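Local atomic coordinates of malic enzyme (Entamoeba histolytica, PDB entry 3NV9), a protein that probably catalyses the oxidative decarboxylation of malate to pyruvate with NADP or NAD as electron acceptor, working as a dimer. Residues K41-K46 against K463-F468. Sequence-based numbering, arbitrary orientation.
Sequences KFYKGK and KHIVDF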
ATOM      1  N   LYS A  41     -17.998  -6.237  -4.830  1.00 21.44           N
ATOM      2  CA  LYS A  41     -18.797  -5.761  -3.707  1.00 21.89           C
ATOM      3  C   LYS A  41     -18.843  -6.820  -2.583  1.00 21.64           C
ATOM      4  O   LYS A  41     -18.642  -6.494  -1.411  1.00 21.95           O
ATOM      5  CB  LYS A  41     -20.207  -5.371  -4.179  1.00 22.74           C
ATOM      6  CG  LYS A  41     -21.120  -4.948  -3.057  1.00 27.20           C
ATOM      7  CD  LYS A  41     -22.189  -3.935  -3.522  1.00 33.79           C
ATOM      8  CE  LYS A  41     -23.046  -3.445  -2.291  1.00 37.94           C
ATOM      9  NZ  LYS A  41     -23.909  -2.240  -2.649  1.00 43.10           N
ATOM     10  N   PHE A  42     -19.059  -8.078  -2.924  1.00 20.46           N
ATOM     11  CA  PHE A  42     -19.048  -9.132  -1.890  1.00 20.65           C
ATOM     12  C   PHE A  42     -17.813  -9.110  -0.943  1.00 20.65           C
ATOM     13  O   PHE A  42     -17.958  -9.244   0.239  1.00 20.52           O
ATOM     14  CB  PHE A  42     -19.165 -10.519  -2.543  1.00 20.32           C
ATOM     15  CG  PHE A  42     -19.446 -11.627  -1.559  1.00 21.25           C
ATOM     16  CD1 PHE A  42     -20.753 -11.801  -1.027  1.00 18.11           C
ATOM     17  CD2 PHE A  42     -18.417 -12.482  -1.145  1.00 21.73           C
ATOM     18  CE1 PHE A  42     -21.020 -12.818  -0.084  1.00 18.68           C
ATOM     19  CE2 PHE A  42     -18.683 -13.551  -0.215  1.00 24.57           C
ATOM     20  CZ  PHE A  42     -19.992 -13.712   0.312  1.00 23.53           C
ATOM     21  N   TYR A  43     -16.599  -9.007  -1.481  1.00 21.13           N
ATOM     22  CA  TYR A  43     -15.405  -9.050  -0.667  1.00 20.35           C
ATOM     23  C   TYR A  43     -14.884  -7.613  -0.362  1.00 20.75           C
ATOM     24  O   TYR A  43     -13.865  -7.445   0.371  1.00 20.71           O
ATOM     25  CB  TYR A  43     -14.297  -9.886  -1.333  1.00 20.99           C
ATOM     26  CG  TYR A  43     -14.629 -11.369  -1.598  1.00 21.03           C
ATOM     27  CD1 TYR A  43     -14.778 -12.266  -0.526  1.00 18.49           C
ATOM     28  CD2 TYR A  43     -14.776 -11.872  -2.899  1.00 17.62           C
ATOM     29  CE1 TYR A  43     -15.068 -13.579  -0.723  1.00 15.47           C
ATOM     30  CE2 TYR A  43     -15.047 -13.217  -3.113  1.00 20.74           C
ATOM     31  CZ  TYR A  43     -15.194 -14.066  -1.975  1.00 20.00           C
ATOM     32  OH  TYR A  43     -15.508 -15.386  -2.065  1.00 20.20           O
ATOM     33  N   LYS A  44     -15.551  -6.592  -0.923  1.00 19.88           N
ATOM     34  CA  LYS A  44     -15.119  -5.185  -0.800  1.00 19.70           C
ATOM     35  C   LYS A  44     -13.687  -5.036  -1.293  1.00 19.49           C
ATOM     36  O   LYS A  44     -12.794  -4.492  -0.587  1.00 18.68           O
ATOM     37  CB  LYS A  44     -15.238  -4.630   0.633  1.00 19.49           C
ATOM     38  CG  LYS A  44     -16.649  -4.757   1.350  1.00 23.95           C
ATOM     39  CD  LYS A  44     -17.853  -4.270   0.508  1.00 31.63           C
ATOM     40  CE  LYS A  44     -19.200  -4.297   1.309  1.00 37.23           C
ATOM     41  NZ  LYS A  44     -20.155  -5.432   0.994  1.00 37.74           N
ATOM     42  N   GLY A  45     -13.453  -5.540  -2.500  1.00 19.05           N
ATOM     43  CA  GLY A  45     -12.103  -5.494  -3.063  1.00 19.24           C
ATOM     44  C   GLY A  45     -11.508  -6.873  -3.222  1.00 18.20           C
ATOM     45  O   GLY A  45     -12.253  -7.853  -3.234  1.00 19.04           O
ATOM     46  N   LYS A  46     -10.186  -6.945  -3.341  1.00 17.16           N
ATOM     47  CA  LYS A  46      -9.526  -8.179  -3.705  1.00 16.73           C
ATOM     48  C   LYS A  46      -8.335  -8.494  -2.827  1.00 18.04           C
ATOM     49  O   LYS A  46      -8.014  -9.663  -2.678  1.00 18.93           O
ATOM     50  CB  LYS A  46      -9.143  -8.187  -5.185  1.00 15.65           C
ATOM     51  CG  LYS A  46     -10.418  -8.363  -6.133  1.00 14.44           C
ATOM     52  CD  LYS A  46     -10.048  -8.154  -7.596  1.00 12.86           C
ATOM     53  CE  LYS A  46      -9.563  -6.647  -7.872  1.00 15.63           C
ATOM     54  NZ  LYS A  46      -9.863  -6.254  -9.266  1.00 12.67           N
ATOM     55  N   LYS A 463     -11.822 -20.791   5.569  1.00 24.24           N
ATOM     56  CA  LYS A 463     -13.057 -19.998   5.659  1.00 25.24           C
ATOM     57  C   LYS A 463     -12.814 -18.587   6.162  1.00 24.32           C
ATOM     58  O   LYS A 463     -13.777 -17.885   6.491  1.00 24.14           O
ATOM     59  CB  LYS A 463     -14.071 -20.628   6.623  1.00 24.42           C
ATOM     60  CG  LYS A 463     -15.162 -21.421   5.985  1.00 29.75           C
ATOM     61  CD  LYS A 463     -14.706 -22.677   5.288  1.00 30.99           C
ATOM     62  CE  LYS A 463     -15.873 -23.691   5.275  1.00 37.08           C
ATOM     63  NZ  LYS A 463     -15.947 -24.430   3.930  1.00 39.05           N
ATOM     64  N   HIS A 464     -11.556 -18.158   6.225  1.00 23.87           N
ATOM     65  CA  HIS A 464     -11.378 -16.731   6.523  1.00 24.85           C
ATOM     66  C   HIS A 464     -11.707 -15.885   5.279  1.00 24.71           C
ATOM     67  O   HIS A 464     -12.145 -14.755   5.411  1.00 24.43           O
ATOM     68  CB  HIS A 464      -9.988 -16.439   7.068  1.00 24.37           C
ATOM     69  CG  HIS A 464      -9.815 -16.912   8.464  1.00 24.18           C
ATOM     70  ND1 HIS A 464     -10.564 -16.406   9.508  1.00 24.94           N
ATOM     71  CD2 HIS A 464      -9.041 -17.890   8.989  1.00 21.51           C
ATOM     72  CE1 HIS A 464     -10.226 -17.019  10.626  1.00 17.08           C
ATOM     73  NE2 HIS A 464      -9.277 -17.897  10.343  1.00 20.81           N
ATOM     74  N   ILE A 465     -11.437 -16.442   4.098  1.00 24.02           N
ATOM     75  CA  ILE A 465     -12.037 -15.990   2.868  1.00 24.02           C
ATOM     76  C   ILE A 465     -13.259 -16.914   2.601  1.00 25.72           C
ATOM     77  O   ILE A 465     -13.129 -18.125   2.411  1.00 26.74           O
ATOM     78  CB  ILE A 465     -11.006 -15.985   1.723  1.00 23.46           C
ATOM     79  CG1 ILE A 465      -9.853 -15.018   2.033  1.00 22.94           C
ATOM     80  CG2 ILE A 465     -11.617 -15.547   0.461  1.00 21.16           C
ATOM     81  CD1 ILE A 465      -8.549 -15.372   1.250  1.00 22.69           C
ATOM     82  N   VAL A 466     -14.440 -16.337   2.687  1.00 25.96           N
ATOM     83  CA  VAL A 466     -15.714 -17.045   2.606  1.00 27.81           C
ATOM     84  C   VAL A 466     -15.912 -17.528   1.158  1.00 28.24           C
ATOM     85  O   VAL A 466     -15.503 -16.802   0.229  1.00 28.59           O
ATOM     86  CB  VAL A 466     -16.865 -16.028   2.968  1.00 27.17           C
ATOM     87  CG1 VAL A 466     -18.237 -16.531   2.568  1.00 33.38           C
ATOM     88  CG2 VAL A 466     -16.863 -15.710   4.445  1.00 27.67           C
ATOM     89  N   ASP A 467     -16.553 -18.694   0.950  1.00 26.77           N
ATOM     90  CA  ASP A 467     -16.885 -19.136  -0.412  1.00 26.53           C
ATOM     91  C   ASP A 467     -17.901 -18.188  -0.957  1.00 25.95           C
ATOM     92  O   ASP A 467     -18.728 -17.672  -0.205  1.00 26.44           O
ATOM     93  CB  ASP A 467     -17.502 -20.542  -0.445  1.00 27.11           C
ATOM     94  CG  ASP A 467     -16.581 -21.618   0.156  1.00 28.59           C
ATOM     95  OD1 ASP A 467     -15.353 -21.623  -0.140  1.00 29.09           O
ATOM     96  OD2 ASP A 467     -17.105 -22.489   0.886  1.00 29.58           O
ATOM     97  N   PHE A 468     -17.845 -17.941  -2.266  1.00 25.45           N
ATOM     98  CA  PHE A 468     -18.784 -17.047  -2.914  1.00 24.02           C
ATOM     99  C   PHE A 468     -20.125 -17.741  -3.089  1.00 24.48           C
ATOM    100  O   PHE A 468     -20.147 -18.895  -3.458  1.00 23.23           O
ATOM    101  CB  PHE A 468     -18.243 -16.655  -4.244  1.00 23.37           C
ATOM    102  CG  PHE A 468     -19.039 -15.590  -4.920  1.00 22.35           C
ATOM    103  CD1 PHE A 468     -18.843 -14.259  -4.594  1.00 17.39           C
ATOM    104  CD2 PHE A 468     -19.942 -15.916  -5.922  1.00 21.92           C
ATOM    105  CE1 PHE A 468     -19.564 -13.267  -5.207  1.00 18.10           C
ATOM    106  CE2 PHE A 468     -20.686 -14.910  -6.561  1.00 22.87           C
ATOM    107  CZ  PHE A 468     -20.484 -13.567  -6.182  1.00 21.07           C
TER
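Y43 gives its phenol hydrogen to the backbone oxygen of V466, with OH and O 2.7 Å apart. The bond runs nearly in line with the carbonyl, at 160° at the oxygen, and OH is tilted only slightly from the carbonyl plane. Tyrosine suits this place because its ring packs while its hydroxyl satisfies a main-chain acceptor in a segment without regular structure. CB of Y43 points toward the loop, and CG stands anti to its carbonyl carbon (chi1 -61°), with the ring beyond it; CE1 lies 4.1 Å from CG2 of I465, the buried residue of this group, while the OH of Y43 also comes within 3.7 Å of CB of F468. One face of the Y43 ring is covered by its neighbour F42, whose CD2 lies over the ring centre.

F42 and F468 complete this close-packed part as a T-shaped pair, the edge of F468 toward the face of F42, with centroids 5.3 Å apart and planes at 72°. Their closest approach is from F42 CB to F468 CE1, 3.8 Å. Phenylalanine fits at 468 because its flat ring can meet F42 by an edge and also pack on L35 and V39 of helix 21-43 and, edge-to-face, on W60 of the second subunit.

Toward solvent the contact thins. The small, branched side chain of exposed V466 lays one methyl, CG1, at the edge of the F42 ring, 4.0 Å from CZ. CB of D467 points away from the helix, and its charge suits the exposed side; within the loop, OD2 forms a long salt bridge with NZ of K463 (3.8 Å). Helix 21-43 ends in a Schellman motif, with K44 (positive phi) as C-prime residue, K44 N bonding K41 O and G45 N bonding H40 O, and the interhelical loop packs against this C-terminal end at the dimer interface.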